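Local coordinates for homoprotocatechuate 2,3-dioxygenase (PDB 4Z6M), which catalyses the iron(II)-dependent extradiol ring cleavage of the catechol homoprotocatechuate by molecular oxygen, at residues A[14-18]-A[195-201]; A[11-15]-A[172-176]; A[206-211]-A[319-324]. The protein carries 1 engineered substitution. All coordinates share one frame; numbering follows the deposited sequence.

How the contacts relate
Contacts 1 and 2 form one continuous patch, with centres 10 Å apart: both start from the chain around Asp-14 and Ile-15, which lead into strand 15-25. Arg-195 ties them together; NH1 of Arg-195 lies 2.9 Å from O of Gly-174, a probable hydrogen bond, and its CG packs against the ring of Phe-175. Contact 3 stands apart, its centre 24 Å from either of the others, and joins the connection between strands 202-206 and 211-218 to a later loop at the surface. His-155, His-214 and Glu-267 hold the iron(II). The side chain of Lys-196 in contact 1 is about 10 Å from this iron(II) ion. Phe-175 in contact 2 and Gly-206 in contact 3 are each about 13 Å from it.

Contact 1 of 3, residues A[14-18]-A[195-201]; sequences DILRC and RKGTVQD. Engineered in segment 195-201: Gln-200 (natural residue His).
Arg-17 runs alongside Lys-196, their CA atoms 5.3 Å apart, where the start of strand 15-25 meets the 195-201 loop. That loop curls back on itself, bringing Asp-201 up to Cys-18, so both of its ends face the strand. The carboxylate of Asp-201 bridges strand and loop. Its OD1 takes the backbone N of Cys-18 at 3.0 Å, from above the carboxylate plane, while in the conformer described NZ of Lys-196 approaches from the opposite face in a salt bridge. OD2 closes the loop by accepting N of Arg-195 and N of Lys-196. Three backbone N-H groups thus hold this buried acid, joined in this conformer by the ammonium, and probably keep it ionised; Lys-196 NZ also bonds to O of Asp-154. At the other end Arg-195 folds back, bent at chi2 (-68°) and again at chi3, and swings its guanidinium edge onto the strand. Arg-195 NE meets O of Ile-15 at 2.8 Å, nearly straight and on a lone pair. Its NH2 pairs with OD1 of Asp-14 at 2.9 Å, a salt bridge whose hydrogen bond is weak, bent to 126° at the hydrogen; the carboxylate and guanidinium planes are 89° apart. In this extradiol dioxygenase of the glyoxalase/bleomycin resistance superfamily, the contact couples the N-terminal module to the iron-binding one, in a loop whose engineered Gln-200 touches the iron ligand His-155.

Contact 2 of 3, residues A[11-15]-A[172-176]; sequences PAPDI and DLGFR
Asp-172, the last residue of helix 163-172, presents its carbonyl O to CB of Ala-12 at 3.9 Å, while its carboxylate turns back to Lys-168 of the same helix. Leu-173 does most of the work. Its carbonyl O lies 3.6 Å from CB of Ala-12 and accepts a hydrogen bond from a water, 2.7 Å away, that also donates to O of Pro-13, so one molecule stitches the two backbones where no direct hydrogen bond joins them. With CG anti to the backbone N (chi1 -173°), the isobutyl group reaches across to segment 11-15: CD1 of Leu-173 meets the pyrrolidine ring of Pro-13 at CD, 4.1 Å away, and CG of Leu-173 is 3.8 Å from the terminal CD1 of Ile-15. Tyr-93 and Tyr-94 of helix 84-96 also touch the leucine, and Ala-90 touches Pro-13, so helix 84-96 borders the contact as well as the end of helix 163-172. Gly-174 then ends the helix as a Schellman motif, its positive phi (112°) turning the chain out of the last turn and toward strand 176-182, here between the helix and second strand of a beta-alpha-beta-beta-beta module, the repeat of the glyoxalase/bleomycin resistance (vicinal oxygen chelate) fold. Phe-175 follows, its CE1 3.7 Å from CD1 of Ile-15. The methyl approaches the ring obliquely, and it thus touches both Leu-173 and Phe-175, which lie side by side against it. From Arg-176 the chain enters strand 176-182.

Contact 3 of 3, residues A[206-211]-A[319-324]; sequences GGNGPR and QEIIER
Over one face of the Arg-324 guanidinium lies CA of Gly-206, 3.5 Å from NH1 of Arg-324. The extended arginine chain comes up alongside the glycines, its CD 3.6 Å from N of Gly-207, and its nitrogens are taken up beyond the contact by O of Asp-327 and O of Thr-188. The guanidinium of Arg-211 braces its own segment: NE and NH2 grip O of Asn-208 side-on, the oxygen in the guanidinium plane at its edge, while NH1 goes to O of Thr-306. This brace closes the turn from Asn-208 to Arg-211, where a cis peptide bond precedes Pro-210.

The side chain of Asn-208 reaches the other segment. With CG beside the backbone N (chi1 -59°), its OD1 accepts N of Arg-324 at 2.9 Å, and a water that also donates to O of Arg-324 adds a second bond to the same oxygen. Next to it, Gly-209 and Ile-322 form a single antiparallel, hydrogen-bonded bridge: N of Ile-322 donates to O of Gly-209 at 2.8 Å, and N of Gly-209 to O of Ile-322 at 3.1 Å. Apolar contacts fill in around the bridge. Ile-321 sends CG2 against CB of Asn-208 at 3.6 Å and CD1 against the CG and CD of Arg-211, while CG of Pro-210 rests on CB of Gln-319 at 3.7 Å.

In the iron-binding glyoxalase/bleomycin resistance-type module the turn links strands 202-206 and 211-218, which flank strand 152-160; pinned by this isolated beta bridge, the 319-324 loop runs antiparallel alongside it between helices 302-306 and 329-333.

Contact 1 of 3, residues A[14-18]-A[195-201]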
loop_
_atom_site.group_PDB
_atom_site.type_symbol
_atom_site.label_atom_id
_atom_site.label_comp_id
_atom_site.label_asym_id
_atom_site.label_seq_id
_atom_site.Cartn_x
_atom_site.Cartn_y
_atom_site.Cartn_z
ATOM N N ASP A 14 -14.384 -26.691 23.082
ATOM C CA ASP A 14 -13.708 -26.417 21.820
ATOM C C ASP A 14 -13.913 -24.955 21.510
ATOM O O ASP A 14 -14.977 -24.553 21.012
ATOM C CB ASP A 14 -14.263 -27.319 20.709
ATOM C CG ASP A 14 -13.564 -27.118 19.380
ATOM O OD1 ASP A 14 -12.781 -26.147 19.279
ATOM O OD2 ASP A 14 -13.819 -27.901 18.426
ATOM N N ILE A 15 -12.879 -24.164 21.762
ATOM C CA ILE A 15 -12.923 -22.727 21.537
ATOM C C ILE A 15 -12.517 -22.435 20.088
ATOM O O ILE A 15 -11.457 -22.877 19.624
ATOM C CB ILE A 15 -12.003 -21.991 22.516
ATOM C CG1 ILE A 15 -12.480 -22.193 23.968
ATOM C CG2 ILE A 15 -11.885 -20.514 22.157
ATOM C CD1 ILE A 15 -11.372 -21.988 24.992
ATOM N N LEU A 16 -13.337 -21.650 19.394
ATOM C CA LEU A 16 -13.020 -21.233 18.024
ATOM C C LEU A 16 -12.032 -20.066 17.956
ATOM O O LEU A 16 -11.086 -20.090 17.159
ATOM C CB LEU A 16 -14.298 -20.838 17.303
ATOM C CG LEU A 16 -15.377 -21.898 17.128
ATOM C CD1 LEU A 16 -16.671 -21.236 16.666
ATOM C CD2 LEU A 16 -14.888 -22.964 16.143
ATOM N N ARG A 17 -12.303 -19.017 18.726
ATOM C CA ARG A 17 -11.654 -17.718 18.538
ATOM C C ARG A 17 -12.132 -16.769 19.600
ATOM O O ARG A 17 -13.224 -16.941 20.159
ATOM C CB ARG A 17 -11.958 -17.094 17.168
ATOM C CG ARG A 17 -13.450 -16.956 16.866
ATOM C CD ARG A 17 -13.672 -15.968 15.745
ATOM N NE ARG A 17 -15.062 -15.874 15.300
ATOM C CZ ARG A 17 -15.639 -14.752 14.873
ATOM N NH1 ARG A 17 -16.888 -14.776 14.430
ATOM N NH2 ARG A 17 -14.975 -13.610 14.870
ATOM N N CYS A 18 -11.359 -15.718 19.818
ATOM C CA CYS A 18 -11.908 -14.525 20.441
ATOM C C CYS A 18 -13.047 -13.973 19.599
ATOM O O CYS A 18 -13.028 -14.052 18.370
ATOM C CB CYS A 18 -10.841 -13.466 20.663
ATOM S SG CYS A 18 -10.097 -12.779 19.184
ATOM N N ARG A 195 -6.121 -20.152 19.323
ATOM C CA ARG A 195 -7.034 -21.188 18.869
ATOM C C ARG A 195 -7.252 -21.118 17.366
ATOM O O ARG A 195 -7.185 -22.158 16.703
ATOM C CB ARG A 195 -8.379 -21.101 19.598
ATOM C CG ARG A 195 -8.289 -21.522 21.061
ATOM C CD ARG A 195 -8.012 -23.004 21.258
ATOM N NE ARG A 195 -9.070 -23.839 20.725
ATOM C CZ ARG A 195 -9.026 -25.155 20.630
ATOM N NH1 ARG A 195 -7.957 -25.830 21.029
ATOM N NH2 ARG A 195 -10.058 -25.801 20.122
ATOM N N LYS A 196 -7.449 -19.923 16.793
ATOM C CA LYS A 196 -7.903 -19.798 15.379
ATOM C C LYS A 196 -6.875 -19.856 14.244
ATOM O O LYS A 196 -7.243 -19.731 13.071
ATOM C CB LYS A 196 -8.700 -18.506 15.186
ATOM C CG LYS A 196 -7.882 -17.216 15.209
ATOM C CD LYS A 196 -8.812 -16.012 15.171
ATOM C CE LYS A 196 -8.051 -14.698 15.179
ATOM N NZ LYS A 196 -7.241 -14.583 16.413
ATOM N N GLY A 197 -5.605 -20.026 14.555
ATOM C CA GLY A 197 -4.599 -20.204 13.494
ATOM C C GLY A 197 -3.910 -18.920 13.066
ATOM O O GLY A 197 -3.302 -18.858 12.002
ATOM N N THR A 198 -3.980 -17.922 13.933
ATOM C CA THR A 198 -3.137 -16.738 13.898
ATOM C C THR A 198 -2.233 -16.777 15.132
ATOM O O THR A 198 -2.261 -17.718 15.918
ATOM C CB THR A 198 -3.974 -15.441 13.876
ATOM O OG1 THR A 198 -4.650 -15.278 15.124
ATOM C CG2 THR A 198 -4.997 -15.432 12.734
ATOM N N VAL A 199 -1.404 -15.769 15.322
ATOM C CA VAL A 199 -0.436 -15.814 16.419
ATOM C C VAL A 199 -1.119 -15.886 17.792
ATOM O O VAL A 199 -0.590 -16.505 18.719
ATOM C CB VAL A 199 0.567 -14.670 16.318
ATOM C CG1 VAL A 199 1.429 -14.541 17.551
ATOM C CG2 VAL A 199 1.433 -14.900 15.083
ATOM N N GLN A 200 -2.296 -15.262 17.925
ATOM C CA GLN A 200 -2.907 -15.124 19.215
ATOM C C GLN A 200 -4.427 -14.939 19.123
ATOM O O GLN A 200 -4.949 -14.294 18.219
ATOM C CB GLN A 200 -2.265 -13.959 19.969
ATOM C CG GLN A 200 -2.255 -12.693 19.132
ATOM C CD GLN A 200 -1.479 -11.583 19.760
ATOM O OE1 GLN A 200 -1.562 -11.364 20.974
ATOM N NE2 GLN A 200 -0.712 -10.855 18.950
ATOM N N ASP A 201 -5.104 -15.516 20.118
ATOM C CA ASP A 201 -6.455 -15.119 20.511
ATOM C C ASP A 201 -6.485 -14.433 21.858
ATOM O O ASP A 201 -7.292 -13.524 22.080
ATOM C CB ASP A 201 -7.411 -16.313 20.526
ATOM C CG ASP A 201 -7.826 -16.715 19.128
ATOM O OD1 ASP A 201 -8.641 -15.937 18.516
ATOM O OD2 ASP A 201 -7.343 -17.778 18.641
HETATM O O HOH W 1 -10.385 -22.474 15.978
#

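Contact 2 of 3, residues A[11-15]-A[172-176]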
loop_
_atom_site.group_PDB
_atom_site.type_symbol
_atom_site.label_atom_id
_atom_site.label_comp_id
_atom_site.label_asym_id
_atom_site.label_seq_id
_atom_site.Cartn_x
_atom_site.Cartn_y
_atom_site.Cartn_z
ATOM N N PRO A 11 -13.579 -32.582 29.841
ATOM C CA PRO A 11 -12.927 -32.067 28.623
ATOM C C PRO A 11 -13.085 -30.555 28.453
ATOM O O PRO A 11 -14.114 -29.989 28.807
ATOM C CB PRO A 11 -13.670 -32.785 27.500
ATOM C CG PRO A 11 -15.027 -33.030 28.065
ATOM C CD PRO A 11 -14.741 -33.425 29.499
ATOM N N ALA A 12 -12.076 -29.908 27.884
ATOM C CA ALA A 12 -12.170 -28.477 27.605
ATOM C C ALA A 12 -13.229 -28.232 26.522
ATOM O O ALA A 12 -13.390 -29.052 25.604
ATOM C CB ALA A 12 -10.826 -27.915 27.163
ATOM N N PRO A 13 -13.914 -27.089 26.600
ATOM C CA PRO A 13 -14.751 -26.674 25.482
ATOM C C PRO A 13 -13.870 -26.401 24.271
ATOM O O PRO A 13 -12.743 -25.950 24.430
ATOM C CB PRO A 13 -15.371 -25.359 25.977
ATOM C CG PRO A 13 -14.351 -24.822 26.921
ATOM C CD PRO A 13 -13.863 -26.051 27.643
ATOM N N ASP A 14 -14.384 -26.691 23.082
ATOM C CA ASP A 14 -13.708 -26.417 21.820
ATOM C C ASP A 14 -13.913 -24.955 21.510
ATOM O O ASP A 14 -14.977 -24.553 21.012
ATOM C CB ASP A 14 -14.263 -27.319 20.709
ATOM C CG ASP A 14 -13.564 -27.118 19.380
ATOM O OD1 ASP A 14 -12.781 -26.147 19.279
ATOM O OD2 ASP A 14 -13.819 -27.901 18.426
ATOM N N ILE A 15 -12.879 -24.164 21.762
ATOM C CA ILE A 15 -12.923 -22.727 21.537
ATOM C C ILE A 15 -12.517 -22.435 20.088
ATOM O O ILE A 15 -11.457 -22.877 19.624
ATOM C CB ILE A 15 -12.003 -21.991 22.516
ATOM C CG1 ILE A 15 -12.480 -22.193 23.968
ATOM C CG2 ILE A 15 -11.885 -20.514 22.157
ATOM C CD1 ILE A 15 -11.372 -21.988 24.992
ATOM N N ASP A 172 -4.082 -26.056 29.000
ATOM C CA ASP A 172 -5.034 -27.115 29.347
ATOM C C ASP A 172 -6.386 -26.819 28.712
ATOM O O ASP A 172 -7.107 -27.713 28.289
ATOM C CB ASP A 172 -5.184 -27.211 30.874
ATOM C CG ASP A 172 -3.986 -27.884 31.554
ATOM O OD1 ASP A 172 -3.187 -28.558 30.890
ATOM O OD2 ASP A 172 -3.869 -27.744 32.787
ATOM N N LEU A 173 -6.712 -25.537 28.636
ATOM C CA LEU A 173 -7.960 -25.087 28.020
ATOM C C LEU A 173 -7.973 -25.197 26.496
ATOM O O LEU A 173 -9.024 -25.027 25.865
ATOM C CB LEU A 173 -8.216 -23.654 28.471
ATOM C CG LEU A 173 -9.513 -22.938 28.141
ATOM C CD1 LEU A 173 -10.707 -23.718 28.681
ATOM C CD2 LEU A 173 -9.433 -21.535 28.703
ATOM N N GLY A 174 -6.805 -25.474 25.914
ATOM C CA GLY A 174 -6.656 -25.778 24.496
ATOM C C GLY A 174 -5.916 -24.716 23.699
ATOM O O GLY A 174 -5.668 -24.900 22.502
ATOM N N PHE A 175 -5.540 -23.605 24.325
ATOM C CA PHE A 175 -4.741 -22.590 23.603
ATOM C C PHE A 175 -3.329 -23.128 23.392
ATOM O O PHE A 175 -2.803 -23.832 24.252
ATOM C CB PHE A 175 -4.676 -21.276 24.372
ATOM C CG PHE A 175 -5.992 -20.535 24.432
ATOM C CD1 PHE A 175 -6.949 -20.862 25.364
ATOM C CD2 PHE A 175 -6.237 -19.448 23.594
ATOM C CE1 PHE A 175 -8.154 -20.168 25.415
ATOM C CE2 PHE A 175 -7.428 -18.745 23.673
ATOM C CZ PHE A 175 -8.386 -19.109 24.586
ATOM N N ARG A 176 -2.740 -22.819 22.243
ATOM C CA ARG A 176 -1.396 -23.277 21.908
ATOM C C ARG A 176 -0.457 -22.074 21.882
ATOM O O ARG A 176 -0.723 -21.073 21.203
ATOM C CB ARG A 176 -1.423 -23.962 20.528
ATOM C CG ARG A 176 -2.473 -25.086 20.387
ATOM C CD ARG A 176 -3.630 -24.732 19.424
ATOM N NE ARG A 176 -4.474 -25.885 19.052
ATOM C CZ ARG A 176 -5.575 -25.831 18.285
ATOM N NH1 ARG A 176 -6.027 -24.676 17.785
ATOM N NH2 ARG A 176 -6.246 -26.953 18.016
HETATM O O HOH W 2 -10.332 -25.366 23.471
#

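Contact 3 of 3, residues A[206-211]-A[319-324]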
loop_
_atom_site.group_PDB
_atom_site.type_symbol
_atom_site.label_atom_id
_atom_site.label_comp_id
_atom_site.label_asym_id
_atom_site.label_seq_id
_atom_site.Cartn_x
_atom_site.Cartn_y
_atom_site.Cartn_z
ATOM N N GLY A 206 3.181 -10.050 31.725
ATOM C CA GLY A 206 3.475 -10.057 33.145
ATOM C C GLY A 206 3.284 -8.697 33.776
ATOM O O GLY A 206 3.775 -7.675 33.270
ATOM N N GLY A 207 2.554 -8.668 34.887
ATOM C CA GLY A 207 2.327 -7.423 35.588
ATOM C C GLY A 207 1.278 -7.620 36.673
ATOM O O GLY A 207 0.723 -8.704 36.846
ATOM N N ASN A 208 0.997 -6.566 37.407
ATOM C CA ASN A 208 -0.031 -6.618 38.441
ATOM C C ASN A 208 -1.388 -6.894 37.786
ATOM O O ASN A 208 -1.730 -6.286 36.772
ATOM C CB ASN A 208 -0.084 -5.275 39.162
ATOM C CG ASN A 208 1.235 -4.896 39.807
ATOM O OD1 ASN A 208 2.114 -5.731 40.025
ATOM N ND2 ASN A 208 1.382 -3.623 40.110
ATOM N N GLY A 209 -2.136 -7.856 38.308
ATOM C CA GLY A 209 -3.426 -8.184 37.708
ATOM C C GLY A 209 -4.375 -8.932 38.608
ATOM O O GLY A 209 -4.044 -9.216 39.769
ATOM N N PRO A 210 -5.584 -9.240 38.102
ATOM C CA PRO A 210 -5.997 -9.151 36.704
ATOM C C PRO A 210 -6.253 -7.716 36.218
ATOM O O PRO A 210 -6.978 -6.947 36.863
ATOM C CB PRO A 210 -7.283 -9.963 36.686
ATOM C CG PRO A 210 -7.878 -9.779 38.075
ATOM C CD PRO A 210 -6.642 -9.840 38.949
ATOM N N ARG A 211 -5.697 -7.373 35.057
ATOM C CA ARG A 211 -6.066 -6.177 34.337
ATOM C C ARG A 211 -6.092 -6.536 32.858
ATOM O O ARG A 211 -5.405 -7.470 32.429
ATOM C CB ARG A 211 -5.097 -5.032 34.591
ATOM C CG ARG A 211 -5.191 -4.417 35.985
ATOM C CD ARG A 211 -4.238 -3.249 36.141
ATOM N NE ARG A 211 -2.893 -3.776 36.130
ATOM C CZ ARG A 211 -1.798 -3.110 35.807
ATOM N NH1 ARG A 211 -1.846 -1.824 35.494
ATOM N NH2 ARG A 211 -0.640 -3.758 35.807
ATOM N N GLN A 319 -12.174 -6.326 40.368
ATOM C CA GLN A 319 -11.318 -7.355 40.921
ATOM C C GLN A 319 -10.094 -6.745 41.599
ATOM O O GLN A 319 -9.444 -5.849 41.055
ATOM C CB GLN A 319 -10.841 -8.293 39.817
ATOM C CG GLN A 319 -11.854 -9.329 39.401
ATOM C CD GLN A 319 -11.905 -10.523 40.337
ATOM O OE1 GLN A 319 -11.359 -10.500 41.446
ATOM N NE2 GLN A 319 -12.592 -11.550 39.918
ATOM N N GLU A 320 -9.790 -7.237 42.797
ATOM C CA GLU A 320 -8.575 -6.858 43.500
ATOM C C GLU A 320 -7.333 -7.222 42.687
ATOM O O GLU A 320 -7.283 -8.273 42.050
ATOM C CB GLU A 320 -8.521 -7.583 44.845
ATOM C CG GLU A 320 -7.271 -7.323 45.657
ATOM C CD GLU A 320 -7.395 -7.855 47.074
ATOM O OE1 GLU A 320 -7.295 -7.038 48.017
ATOM O OE2 GLU A 320 -7.604 -9.083 47.233
ATOM N N ILE A 321 -6.346 -6.341 42.733
ATOM C CA ILE A 321 -5.122 -6.515 41.978
ATOM C C ILE A 321 -4.061 -7.164 42.869
ATOM O O ILE A 321 -3.853 -6.768 44.032
ATOM C CB ILE A 321 -4.703 -5.182 41.302
ATOM C CG1 ILE A 321 -5.706 -4.886 40.156
ATOM C CG2 ILE A 321 -3.285 -5.247 40.749
ATOM C CD1 ILE A 321 -5.787 -3.438 39.735
ATOM N N ILE A 322 -3.452 -8.219 42.323
ATOM C CA ILE A 322 -2.351 -8.909 42.954
ATOM C C ILE A 322 -1.058 -8.496 42.292
ATOM O O ILE A 322 -0.946 -8.522 41.070
ATOM C CB ILE A 322 -2.521 -10.425 42.794
ATOM C CG1 ILE A 322 -3.846 -10.885 43.410
ATOM C CG2 ILE A 322 -1.333 -11.161 43.388
ATOM C CD1 ILE A 322 -4.051 -10.478 44.858
ATOM N N GLU A 323 -0.065 -8.164 43.097
ATOM C CA GLU A 323 1.175 -7.608 42.577
ATOM C C GLU A 323 2.083 -8.710 42.038
ATOM O O GLU A 323 2.201 -9.793 42.616
ATOM C CB GLU A 323 1.901 -6.811 43.655
ATOM C CG GLU A 323 1.224 -5.481 43.959
ATOM C CD GLU A 323 2.061 -4.557 44.834
ATOM O OE1 GLU A 323 3.142 -4.977 45.348
ATOM O OE2 GLU A 323 1.627 -3.392 45.007
ATOM N N ARG A 324 2.695 -8.422 40.898
ATOM C CA ARG A 324 3.768 -9.238 40.368
ATOM C C ARG A 324 5.000 -9.184 41.272
ATOM O O ARG A 324 5.456 -8.107 41.658
ATOM C CB ARG A 324 4.130 -8.776 38.961
ATOM C CG ARG A 324 5.286 -9.552 38.328
ATOM C CD ARG A 324 5.462 -9.129 36.874
ATOM N NE ARG A 324 6.595 -9.723 36.176
ATOM C CZ ARG A 324 6.575 -10.892 35.547
ATOM N NH1 ARG A 324 5.494 -11.662 35.560
ATOM N NH2 ARG A 324 7.672 -11.287 34.897
HETATM O O HOH W 3 4.753 -5.566 40.748
HETATM O O HOH W 4 -8.975 -5.336 38.121
#